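Local coordinates for DNA replication and repair protein RecF (Caldanaerobacter subterraneus subsp. tengcongensis, PDB 5Z69), which probably binds ATP and single-stranded DNA and acts in DNA replication, recombinational DNA repair and the SOS response, at residues Glu48-Leu53 with Val318-Asp323; Leu53-Ser58 with Leu144-Ser149; Arg57-Ser62 with Ile124-Asp129. All coordinates share one frame; numbering follows the deposited sequence.

Contact 1: residues Glu48-Leu53 with Val318-Asp323; sequences EAIRLL and VLLLDD. With AGS (phosphothiophosphoric acid-adenylate ester), chain C.
I50 and R51 of helix 43-55 pack on L320 of strand 318-321 in a buried, mostly apolar helix-on-sheet contact of the ATPase core. The helix follows the predicted P-loop, and the strand is an inner one of the mixed sheet. L320 points toward the helix and meets it with both branches of its fork. Methyl CD2 meets the branch methyl CG2 of I50 at 4.0 Å. Methyl CD1 lies 4.0 Å from CB of R51 and 4.1 Å from the CG2 atom of I50. The side chains of I50 and L320 cross obliquely. Chi1 of I50 (-63°) sets CG1 beside the backbone N and leaves CG2 anti to it, facing the leucine.

R51 gives its stem, not its charge, to the contact. Its chain bends at chi2 (66°), and NH1 reaches a hydrogen bond with T122 OG1 on the neighbouring strand 122-125. F346 of strand 345-349 also touches I50 and L320.

Past the strand the chain reaches the nucleotide. OD1 of D322 lies 3.1 Å from S1G of AGS and is hydrogen-bonded to T348 OG1. The run VLLLDD fits a Walker B motif, as in other ABC-type ATPases: hydrophobic strand residues, then acidic ones beside the gamma phosphate.

No hydrogen bond joins the two segments. The helix is therefore held to the strand by hydrocarbon alone here, while the polar ends of R51 and D322 find their partners elsewhere, at T122 and T348.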
loop_
_atom_site.group_PDB
_atom_site.type_symbol
_atom_site.label_atom_id
_atom_site.label_comp_id
_atom_site.label_asym_id
_atom_site.label_seq_id
_atom_site.Cartn_x
_atom_site.Cartn_y
_atom_site.Cartn_z
ATOM N N GLU A 48 -3.201 33.384 -7.023
ATOM C CA GLU A 48 -1.871 32.914 -6.682
ATOM C C GLU A 48 -1.161 33.938 -5.786
ATOM O O GLU A 48 -0.457 33.571 -4.851
ATOM C CB GLU A 48 -1.055 32.651 -7.952
ATOM C CG GLU A 48 0.365 32.114 -7.729
ATOM C CD GLU A 48 1.089 31.826 -9.062
ATOM O OE1 GLU A 48 1.592 30.695 -9.258
ATOM O OE2 GLU A 48 1.141 32.729 -9.913
ATOM N N ALA A 49 -1.345 35.220 -6.072
ATOM C CA ALA A 49 -0.756 36.265 -5.236
ATOM C C ALA A 49 -1.375 36.256 -3.834
ATOM O O ALA A 49 -0.679 36.408 -2.832
ATOM C CB ALA A 49 -0.923 37.635 -5.897
ATOM N N ILE A 50 -2.684 36.071 -3.756
ATOM C CA ILE A 50 -3.339 36.013 -2.453
ATOM C C ILE A 50 -2.911 34.777 -1.664
ATOM O O ILE A 50 -2.579 34.882 -0.489
ATOM C CB ILE A 50 -4.858 36.036 -2.598
ATOM C CG1 ILE A 50 -5.264 37.357 -3.237
ATOM C CG2 ILE A 50 -5.518 35.874 -1.227
ATOM C CD1 ILE A 50 -6.634 37.352 -3.863
ATOM N N ARG A 51 -2.884 33.613 -2.314
ATOM C CA ARG A 51 -2.484 32.366 -1.656
ATOM C C ARG A 51 -1.014 32.367 -1.221
ATOM O O ARG A 51 -0.633 31.700 -0.247
ATOM C CB ARG A 51 -2.761 31.191 -2.596
ATOM C CG ARG A 51 -2.365 29.823 -2.058
ATOM C CD ARG A 51 -3.181 29.390 -0.856
ATOM N NE ARG A 51 -2.914 27.984 -0.545
ATOM C CZ ARG A 51 -3.243 27.364 0.586
ATOM N NH1 ARG A 51 -3.886 28.009 1.555
ATOM N NH2 ARG A 51 -2.925 26.081 0.743
ATOM N N LEU A 52 -0.188 33.127 -1.936
ATOM C CA LEU A 52 1.216 33.319 -1.566
ATOM C C LEU A 52 1.392 33.849 -0.134
ATOM O O LEU A 52 2.332 33.469 0.582
ATOM C CB LEU A 52 1.880 34.283 -2.561
ATOM C CG LEU A 52 3.316 34.739 -2.270
ATOM C CD1 LEU A 52 4.279 33.623 -2.712
ATOM C CD2 LEU A 52 3.636 36.067 -2.983
ATOM N N LEU A 53 0.502 34.764 0.263
ATOM C CA LEU A 53 0.515 35.369 1.603
ATOM C C LEU A 53 0.229 34.328 2.693
ATOM O O LEU A 53 0.610 34.526 3.845
ATOM C CB LEU A 53 -0.503 36.540 1.705
ATOM C CG LEU A 53 -0.207 37.922 1.090
ATOM C CD1 LEU A 53 0.200 37.680 -0.257
ATOM C CD2 LEU A 53 -1.435 38.779 0.979
ATOM N N VAL A 318 -10.095 32.627 4.796
ATOM C CA VAL A 318 -10.586 33.192 3.559
ATOM C C VAL A 318 -10.684 32.072 2.527
ATOM O O VAL A 318 -9.833 31.196 2.487
ATOM C CB VAL A 318 -9.661 34.326 3.056
ATOM C CG1 VAL A 318 -10.039 34.694 1.642
ATOM C CG2 VAL A 318 -9.750 35.559 4.022
ATOM N N LEU A 319 -11.706 32.107 1.682
ATOM C CA LEU A 319 -11.900 31.047 0.705
ATOM C C LEU A 319 -11.490 31.525 -0.696
ATOM O O LEU A 319 -11.908 32.598 -1.142
ATOM C CB LEU A 319 -13.370 30.564 0.745
ATOM C CG LEU A 319 -13.733 29.480 1.769
ATOM C CD1 LEU A 319 -12.959 29.575 3.058
ATOM C CD2 LEU A 319 -15.230 29.443 2.049
ATOM N N LEU A 320 -10.660 30.739 -1.380
ATOM C CA LEU A 320 -10.270 31.017 -2.757
ATOM C C LEU A 320 -10.820 29.958 -3.741
ATOM O O LEU A 320 -10.497 28.759 -3.630
ATOM C CB LEU A 320 -8.737 31.102 -2.847
ATOM C CG LEU A 320 -8.103 32.062 -1.817
ATOM C CD1 LEU A 320 -6.607 31.959 -1.942
ATOM C CD2 LEU A 320 -8.590 33.457 -2.034
ATOM N N LEU A 321 -11.653 30.402 -4.678
ATOM C CA LEU A 321 -12.320 29.476 -5.594
ATOM C C LEU A 321 -11.868 29.753 -7.017
ATOM O O LEU A 321 -12.316 30.715 -7.648
ATOM C CB LEU A 321 -13.841 29.600 -5.478
ATOM C CG LEU A 321 -14.489 28.821 -4.328
ATOM C CD1 LEU A 321 -14.028 29.377 -2.990
ATOM C CD2 LEU A 321 -16.014 28.856 -4.407
ATOM N N ASP A 322 -10.948 28.933 -7.507
ATOM C CA ASP A 322 -10.359 29.201 -8.813
ATOM C C ASP A 322 -10.997 28.353 -9.882
ATOM O O ASP A 322 -10.760 27.162 -9.930
ATOM C CB ASP A 322 -8.855 28.948 -8.797
ATOM C CG ASP A 322 -8.161 29.501 -10.035
ATOM O OD1 ASP A 322 -8.732 30.389 -10.700
ATOM O OD2 ASP A 322 -7.037 29.061 -10.335
ATOM N N ASP A 323 -11.786 28.983 -10.745
ATOM C CA ASP A 323 -12.326 28.322 -11.927
ATOM C C ASP A 323 -13.079 27.053 -11.539
ATOM O O ASP A 323 -12.887 26.000 -12.133
ATOM C CB ASP A 323 -11.198 28.011 -12.925
ATOM C CG ASP A 323 -11.711 27.468 -14.246
ATOM O OD1 ASP A 323 -12.870 27.774 -14.612
ATOM O OD2 ASP A 323 -10.954 26.727 -14.916
HETATM P PG AGS C . -7.625 30.970 -14.788
HETATM S S1G AGS C . -9.172 31.311 -13.644
HETATM O O2G AGS C . -8.122 30.542 -16.211
HETATM O O3G AGS C . -6.860 29.765 -14.157
HETATM P PB AGS C . -6.487 33.145 -16.190
HETATM O O1B AGS C . -6.993 34.539 -16.022
HETATM O O2B AGS C . -7.192 32.423 -17.350
HETATM O O3B AGS C . -6.696 32.251 -14.863
HETATM P PA AGS C . -3.762 33.546 -15.610
HETATM O O1A AGS C . -4.313 34.351 -14.426
HETATM O O2A AGS C . -3.062 32.253 -15.325
HETATM O O3A AGS C . -4.956 33.226 -16.621
HETATM O "O5'" AGS C . -2.843 34.447 -16.477
HETATM C "C5'" AGS C . -1.618 33.942 -16.929
HETATM C "C4'" AGS C . -1.227 34.862 -18.044
HETATM O "O4'" AGS C . -0.102 35.663 -17.620
HETATM C "C3'" AGS C . -0.786 34.139 -19.312
HETATM O "O3'" AGS C . -1.167 34.880 -20.467
HETATM C "C2'" AGS C . 0.726 34.010 -19.112
HETATM O "O2'" AGS C . 1.438 33.971 -20.345
HETATM C "C1'" AGS C . 1.056 35.296 -18.344
HETATM N N9 AGS C . 2.165 35.157 -17.414
HETATM C C8 AGS C . 2.474 34.071 -16.631
HETATM N N7 AGS C . 3.555 34.225 -15.910
HETATM C C5 AGS C . 3.992 35.498 -16.232
HETATM C C6 AGS C . 5.096 36.266 -15.812
HETATM N N6 AGS C . 5.991 35.838 -14.916
HETATM N N1 AGS C . 5.255 37.495 -16.350
HETATM C C2 AGS C . 4.357 37.927 -17.241
HETATM N N3 AGS C . 3.279 37.298 -17.716
HETATM C C4 AGS C . 3.153 36.084 -17.165
#

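Contact 2: residues Leu53-Ser58 with Leu144-Ser149; sequences LSMGRS and LDACIS
A146 meets M55 and R57 with a single methyl group. Its CB points from helix 137-151 toward the end of helix 43-55 and the loop that follows. The nearest alpha carbons are those of M55 and A146, 8.6 Å apart, so the backbones stay well separated and the side chains bridge them.

M55 sits in the last turn of its helix. Its chain is bent at chi2 and chi3 (-57° and -72°), and the curl brings the terminal methyl CE to 4.1 Å from CB of A146. This is a light methyl-to-methyl touch. M55 also leans on L117 and on V150 of the same partner helix.

R57 comes to the same methyl from the loop. Its chain is extended from CG to NE. The guanidinium meets A146 with its edge, near its own plane, and NH2 lies 3.4 Å from CB of A146. No hydrogen bond crosses between the segments. CB of R57 is directed toward the helix, and the residue also touches K142, one turn earlier. Between the two contacting residues, G56 leaves the helix with positive phi (71°), a backbone shape that favours glycine.

Within the partner helix, S149 turns its OG back to D145 O at 2.6 Å. The backbone N of S149 reaches the same oxygen at 3.0 Å, from the opposite face of the carbonyl plane. D145 OD1 forms a salt bridge with R204 and a hydrogen bond with Y155, both on neighbouring helices.

The contact joins the helix after the P-loop to the helical region of 137-151, 153-177 and 186-222. Such a helical lobe beside an ATPase core is characteristic of RecF, which lacks the long coiled coil of Rad50 and SMC proteins.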
loop_
_atom_site.group_PDB
_atom_site.type_symbol
_atom_site.label_atom_id
_atom_site.label_comp_id
_atom_site.label_asym_id
_atom_site.label_seq_id
_atom_site.Cartn_x
_atom_site.Cartn_y
_atom_site.Cartn_z
ATOM N N LEU A 53 0.502 34.764 0.263
ATOM C CA LEU A 53 0.515 35.369 1.603
ATOM C C LEU A 53 0.229 34.328 2.693
ATOM O O LEU A 53 0.610 34.526 3.845
ATOM C CB LEU A 53 -0.503 36.540 1.705
ATOM C CG LEU A 53 -0.207 37.922 1.090
ATOM C CD1 LEU A 53 0.200 37.680 -0.257
ATOM C CD2 LEU A 53 -1.435 38.779 0.979
ATOM N N SER A 54 -0.412 33.214 2.328
ATOM C CA SER A 54 -0.682 32.125 3.278
ATOM C C SER A 54 0.446 31.100 3.331
ATOM O O SER A 54 0.845 30.642 4.400
ATOM C CB SER A 54 -1.973 31.380 2.916
ATOM O OG SER A 54 -3.125 32.164 3.112
ATOM N N MET A 55 0.948 30.723 2.164
ATOM C CA MET A 55 1.860 29.587 2.077
ATOM C C MET A 55 3.317 29.932 1.735
ATOM O O MET A 55 4.217 29.105 1.921
ATOM C CB MET A 55 1.329 28.608 1.038
ATOM C CG MET A 55 -0.091 28.105 1.331
ATOM S SD MET A 55 -0.207 27.316 2.952
ATOM C CE MET A 55 0.699 25.808 2.603
ATOM N N GLY A 56 3.555 31.130 1.224
ATOM C CA GLY A 56 4.902 31.477 0.812
ATOM C C GLY A 56 5.358 30.743 -0.445
ATOM O O GLY A 56 6.551 30.620 -0.705
ATOM N N ARG A 57 4.406 30.256 -1.232
ATOM C CA ARG A 57 4.737 29.608 -2.502
ATOM C C ARG A 57 3.542 29.657 -3.443
ATOM O O ARG A 57 2.438 30.062 -3.036
ATOM C CB ARG A 57 5.152 28.150 -2.284
ATOM C CG ARG A 57 3.985 27.311 -1.822
ATOM C CD ARG A 57 4.428 25.906 -1.499
ATOM N NE ARG A 57 3.322 25.142 -0.938
ATOM C CZ ARG A 57 3.390 23.860 -0.609
ATOM N NH1 ARG A 57 4.516 23.187 -0.787
ATOM N NH2 ARG A 57 2.323 23.255 -0.104
ATOM N N SER A 58 3.781 29.275 -4.700
ATOM C CA SER A 58 2.743 29.151 -5.719
ATOM C C SER A 58 1.876 27.919 -5.468
ATOM O O SER A 58 2.408 26.822 -5.333
ATOM C CB SER A 58 3.381 29.039 -7.110
ATOM O OG SER A 58 2.417 28.721 -8.100
ATOM N N LEU A 144 -0.923 16.411 2.143
ATOM C CA LEU A 144 -1.013 16.094 3.556
ATOM C C LEU A 144 -0.024 16.895 4.422
ATOM O O LEU A 144 -0.380 17.372 5.496
ATOM C CB LEU A 144 -0.782 14.595 3.753
ATOM C CG LEU A 144 -0.912 14.084 5.184
ATOM C CD1 LEU A 144 -2.287 14.355 5.725
ATOM C CD2 LEU A 144 -0.604 12.578 5.228
ATOM N N ASP A 145 1.224 17.015 3.969
ATOM C CA ASP A 145 2.242 17.762 4.704
ATOM C C ASP A 145 1.852 19.240 4.834
ATOM O O ASP A 145 2.075 19.859 5.871
ATOM C CB ASP A 145 3.595 17.660 4.001
ATOM C CG ASP A 145 4.319 16.359 4.281
ATOM O OD1 ASP A 145 4.038 15.705 5.308
ATOM O OD2 ASP A 145 5.213 16.022 3.482
ATOM N N ALA A 146 1.276 19.792 3.773
ATOM C CA ALA A 146 0.885 21.210 3.755
ATOM C C ALA A 146 -0.335 21.457 4.624
ATOM O O ALA A 146 -0.380 22.447 5.354
ATOM C CB ALA A 146 0.612 21.672 2.328
ATOM N N CYS A 147 -1.333 20.573 4.542
ATOM C CA CYS A 147 -2.500 20.685 5.411
ATOM C C CYS A 147 -2.097 20.694 6.874
ATOM O O CYS A 147 -2.546 21.542 7.663
ATOM C CB CYS A 147 -3.481 19.539 5.167
ATOM S SG CYS A 147 -4.308 19.657 3.586
ATOM N N ILE A 148 -1.245 19.746 7.242
ATOM C CA ILE A 148 -0.879 19.628 8.651
ATOM C C ILE A 148 0.013 20.772 9.135
ATOM O O ILE A 148 -0.231 21.319 10.205
ATOM C CB ILE A 148 -0.185 18.315 8.941
ATOM C CG1 ILE A 148 -1.119 17.129 8.556
ATOM C CG2 ILE A 148 0.213 18.273 10.427
ATOM C CD1 ILE A 148 -0.478 15.762 8.656
ATOM N N SER A 149 1.043 21.107 8.348
ATOM C CA SER A 149 1.989 22.151 8.670
ATOM C C SER A 149 1.298 23.492 8.909
ATOM O O SER A 149 1.695 24.241 9.789
ATOM C CB SER A 149 3.027 22.293 7.554
ATOM O OG SER A 149 3.756 21.081 7.414
#

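Contact 3: residues Arg57-Ser62 with Ile124-Asp129; sequences RSFRGS and IFSPED. With AGS (phosphothiophosphoric acid-adenylate ester), chain C.
F59 lies with its ring face against the end of I124, and the two side chains cross at about a right angle. Methyl CD1 of I124 stands over the ring centre, 3.6 Å from the F59 centroid and only 2° off the ring normal. This is a CH-pi contact. The methyl is almost equally far from all six ring carbons. CG1 of I124 is anti to its backbone N (chi1 174°); with chi2 also near anti (152°), this extends CD1 to the ring. The opposite face of the ring is met near its rim by CG of R60, so the ring is sandwiched between two aliphatic groups. A leucine in place of F59 would probably leave the I124 methyl without its flat face and the stem of R60 without its support.

S126 comes obliquely to the ring, with OG 4.4 Å from CE1 of F59. That hydroxyl donates to E128 OE2 at 2.8 Å. The backbone N of S126 binds D129 OD2 at 2.9 Å, from above the carboxylate plane. These bonds lie within the loop after strand 122-125.

The other segment forms a type I turn from S58 to G61. OG of S58 accepts from R60 N at 3.1 Å, making an ST turn, and also bonds E48. R60 NH1 forms a salt bridge with E48. Its NH2 approaches O2A of AGS, but that bond is weak and its geometry doubtful.

Across the segments, then, the contact is aromatic and aliphatic. The polar groups are paired elsewhere: S126 bonds within its own loop, to E128 and D129, while S58 and R60 bond to E48.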
loop_
_atom_site.group_PDB
_atom_site.type_symbol
_atom_site.label_atom_id
_atom_site.label_comp_id
_atom_site.label_asym_id
_atom_site.label_seq_id
_atom_site.Cartn_x
_atom_site.Cartn_y
_atom_site.Cartn_z
ATOM N N ARG A 57 4.406 30.256 -1.232
ATOM C CA ARG A 57 4.737 29.608 -2.502
ATOM C C ARG A 57 3.542 29.657 -3.443
ATOM O O ARG A 57 2.438 30.062 -3.036
ATOM C CB ARG A 57 5.152 28.150 -2.284
ATOM C CG ARG A 57 3.985 27.311 -1.822
ATOM C CD ARG A 57 4.428 25.906 -1.499
ATOM N NE ARG A 57 3.322 25.142 -0.938
ATOM C CZ ARG A 57 3.390 23.860 -0.609
ATOM N NH1 ARG A 57 4.516 23.187 -0.787
ATOM N NH2 ARG A 57 2.323 23.255 -0.104
ATOM N N SER A 58 3.781 29.275 -4.700
ATOM C CA SER A 58 2.743 29.151 -5.719
ATOM C C SER A 58 1.876 27.919 -5.468
ATOM O O SER A 58 2.408 26.822 -5.333
ATOM C CB SER A 58 3.381 29.039 -7.110
ATOM O OG SER A 58 2.417 28.721 -8.100
ATOM N N PHE A 59 0.553 28.075 -5.436
ATOM C CA PHE A 59 -0.320 26.900 -5.317
ATOM C C PHE A 59 -0.277 26.050 -6.585
ATOM O O PHE A 59 -0.731 24.921 -6.586
ATOM C CB PHE A 59 -1.772 27.293 -5.000
ATOM C CG PHE A 59 -2.531 27.876 -6.163
ATOM C CD1 PHE A 59 -3.286 27.064 -6.998
ATOM C CD2 PHE A 59 -2.526 29.244 -6.401
ATOM C CE1 PHE A 59 -3.990 27.601 -8.066
ATOM C CE2 PHE A 59 -3.242 29.796 -7.469
ATOM C CZ PHE A 59 -3.970 28.971 -8.302
ATOM N N ARG A 60 0.255 26.600 -7.665
ATOM C CA ARG A 60 0.346 25.857 -8.911
ATOM C C ARG A 60 1.623 25.026 -8.975
ATOM O O ARG A 60 1.828 24.265 -9.919
ATOM C CB ARG A 60 0.306 26.800 -10.099
ATOM C CG ARG A 60 -0.962 27.579 -10.264
ATOM C CD ARG A 60 -0.597 28.964 -10.733
ATOM N NE ARG A 60 -1.401 29.379 -11.862
ATOM C CZ ARG A 60 -1.389 30.601 -12.371
ATOM N NH1 ARG A 60 -0.605 31.538 -11.849
ATOM N NH2 ARG A 60 -2.163 30.879 -13.410
ATOM N N GLY A 61 2.488 25.190 -7.976
ATOM C CA GLY A 61 3.750 24.478 -7.948
ATOM C C GLY A 61 4.850 25.150 -8.752
ATOM O O GLY A 61 5.909 24.558 -8.955
ATOM N N SER A 62 4.618 26.387 -9.195
ATOM C CA SER A 62 5.611 27.105 -10.007
ATOM C C SER A 62 6.813 27.553 -9.193
ATOM O O SER A 62 6.684 27.846 -8.013
ATOM C CB SER A 62 4.976 28.317 -10.672
ATOM O OG SER A 62 3.744 27.970 -11.276
ATOM N N ILE A 124 -7.891 26.962 -0.748
ATOM C CA ILE A 124 -8.084 27.222 -2.164
ATOM C C ILE A 124 -8.658 25.979 -2.823
ATOM O O ILE A 124 -8.145 24.884 -2.638
ATOM C CB ILE A 124 -6.762 27.650 -2.861
ATOM C CG1 ILE A 124 -6.969 27.783 -4.367
ATOM C CG2 ILE A 124 -5.608 26.688 -2.529
ATOM C CD1 ILE A 124 -6.028 28.795 -5.007
ATOM N N PHE A 125 -9.744 26.177 -3.561
ATOM C CA PHE A 125 -10.433 25.112 -4.277
ATOM C C PHE A 125 -10.134 25.345 -5.735
ATOM O O PHE A 125 -10.350 26.438 -6.229
ATOM C CB PHE A 125 -11.952 25.142 -4.045
ATOM C CG PHE A 125 -12.373 24.997 -2.604
ATOM C CD1 PHE A 125 -12.262 26.064 -1.711
ATOM C CD2 PHE A 125 -12.925 23.800 -2.150
ATOM C CE1 PHE A 125 -12.679 25.921 -0.381
ATOM C CE2 PHE A 125 -13.336 23.654 -0.827
ATOM C CZ PHE A 125 -13.210 24.711 0.056
ATOM N N SER A 126 -9.652 24.313 -6.417
ATOM C CA SER A 126 -9.173 24.418 -7.792
ATOM C C SER A 126 -9.500 23.115 -8.531
ATOM O O SER A 126 -9.594 22.070 -7.899
ATOM C CB SER A 126 -7.667 24.692 -7.803
ATOM O OG SER A 126 -7.166 24.773 -9.118
ATOM N N PRO A 127 -9.692 23.176 -9.862
ATOM C CA PRO A 127 -9.976 21.940 -10.613
ATOM C C PRO A 127 -8.886 20.882 -10.438
ATOM O O PRO A 127 -9.193 19.690 -10.361
ATOM C CB PRO A 127 -10.050 22.416 -12.065
ATOM C CG PRO A 127 -10.443 23.875 -11.963
ATOM C CD PRO A 127 -9.755 24.374 -10.720
ATOM N N GLU A 128 -7.637 21.320 -10.329
ATOM C CA GLU A 128 -6.514 20.405 -10.146
ATOM C C GLU A 128 -6.552 19.606 -8.841
ATOM O O GLU A 128 -5.686 18.767 -8.607
ATOM C CB GLU A 128 -5.191 21.172 -10.214
ATOM C CG GLU A 128 -4.781 21.567 -11.621
ATOM C CD GLU A 128 -5.624 22.699 -12.175
ATOM O OE1 GLU A 128 -5.748 22.793 -13.417
ATOM O OE2 GLU A 128 -6.159 23.492 -11.366
ATOM N N ASP A 129 -7.532 19.863 -7.983
ATOM C CA ASP A 129 -7.620 19.114 -6.740
ATOM C C ASP A 129 -7.913 17.635 -7.044
ATOM O O ASP A 129 -7.518 16.757 -6.283
ATOM C CB ASP A 129 -8.683 19.719 -5.811
ATOM C CG ASP A 129 -8.267 21.108 -5.274
ATOM O OD1 ASP A 129 -7.054 21.394 -5.197
ATOM O OD2 ASP A 129 -9.151 21.907 -4.927
HETATM P PG AGS C . -7.625 30.970 -14.788
HETATM S S1G AGS C . -9.172 31.311 -13.644
HETATM O O2G AGS C . -8.122 30.542 -16.211
HETATM O O3G AGS C . -6.860 29.765 -14.157
HETATM P PB AGS C . -6.487 33.145 -16.190
HETATM O O1B AGS C . -6.993 34.539 -16.022
HETATM O O2B AGS C . -7.192 32.423 -17.350
HETATM O O3B AGS C . -6.696 32.251 -14.863
HETATM P PA AGS C . -3.762 33.546 -15.610
HETATM O O1A AGS C . -4.313 34.351 -14.426
HETATM O O2A AGS C . -3.062 32.253 -15.325
HETATM O O3A AGS C . -4.956 33.226 -16.621
HETATM O "O5'" AGS C . -2.843 34.447 -16.477
HETATM C "C5'" AGS C . -1.618 33.942 -16.929
HETATM C "C4'" AGS C . -1.227 34.862 -18.044
HETATM O "O4'" AGS C . -0.102 35.663 -17.620
HETATM C "C3'" AGS C . -0.786 34.139 -19.312
HETATM O "O3'" AGS C . -1.167 34.880 -20.467
HETATM C "C2'" AGS C . 0.726 34.010 -19.112
HETATM O "O2'" AGS C . 1.438 33.971 -20.345
HETATM C "C1'" AGS C . 1.056 35.296 -18.344
HETATM N N9 AGS C . 2.165 35.157 -17.414
HETATM C C8 AGS C . 2.474 34.071 -16.631
HETATM N N7 AGS C . 3.555 34.225 -15.910
HETATM C C5 AGS C . 3.992 35.498 -16.232
HETATM C C6 AGS C . 5.096 36.266 -15.812
HETATM N N6 AGS C . 5.991 35.838 -14.916
HETATM N N1 AGS C . 5.255 37.495 -16.350
HETATM C C2 AGS C . 4.357 37.927 -17.241
HETATM N N3 AGS C . 3.279 37.298 -17.716
HETATM C C4 AGS C . 3.153 36.084 -17.165
#

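Helix 43-55 and the loop after it supply the first segment of every contact. Following the chain, contact 3 closes first, returning at strand 122-125. Contact 2 closes next, at helix 137-151. Contact 1 closes last, at strand 318-321, after 264 intervening residues. Contacts 2 and 3 both lie within the long loop of contact 1 and start from overlapping residues, sharing R57 and S58. Contacts 1 and 2 share L53. Strands 122-125 and 318-321 are neighbours, so contacts 1 and 3 reach one sheet. Both also touch AGS. Contact 2 instead ties the helix end to the helical region, away from the nucleotide.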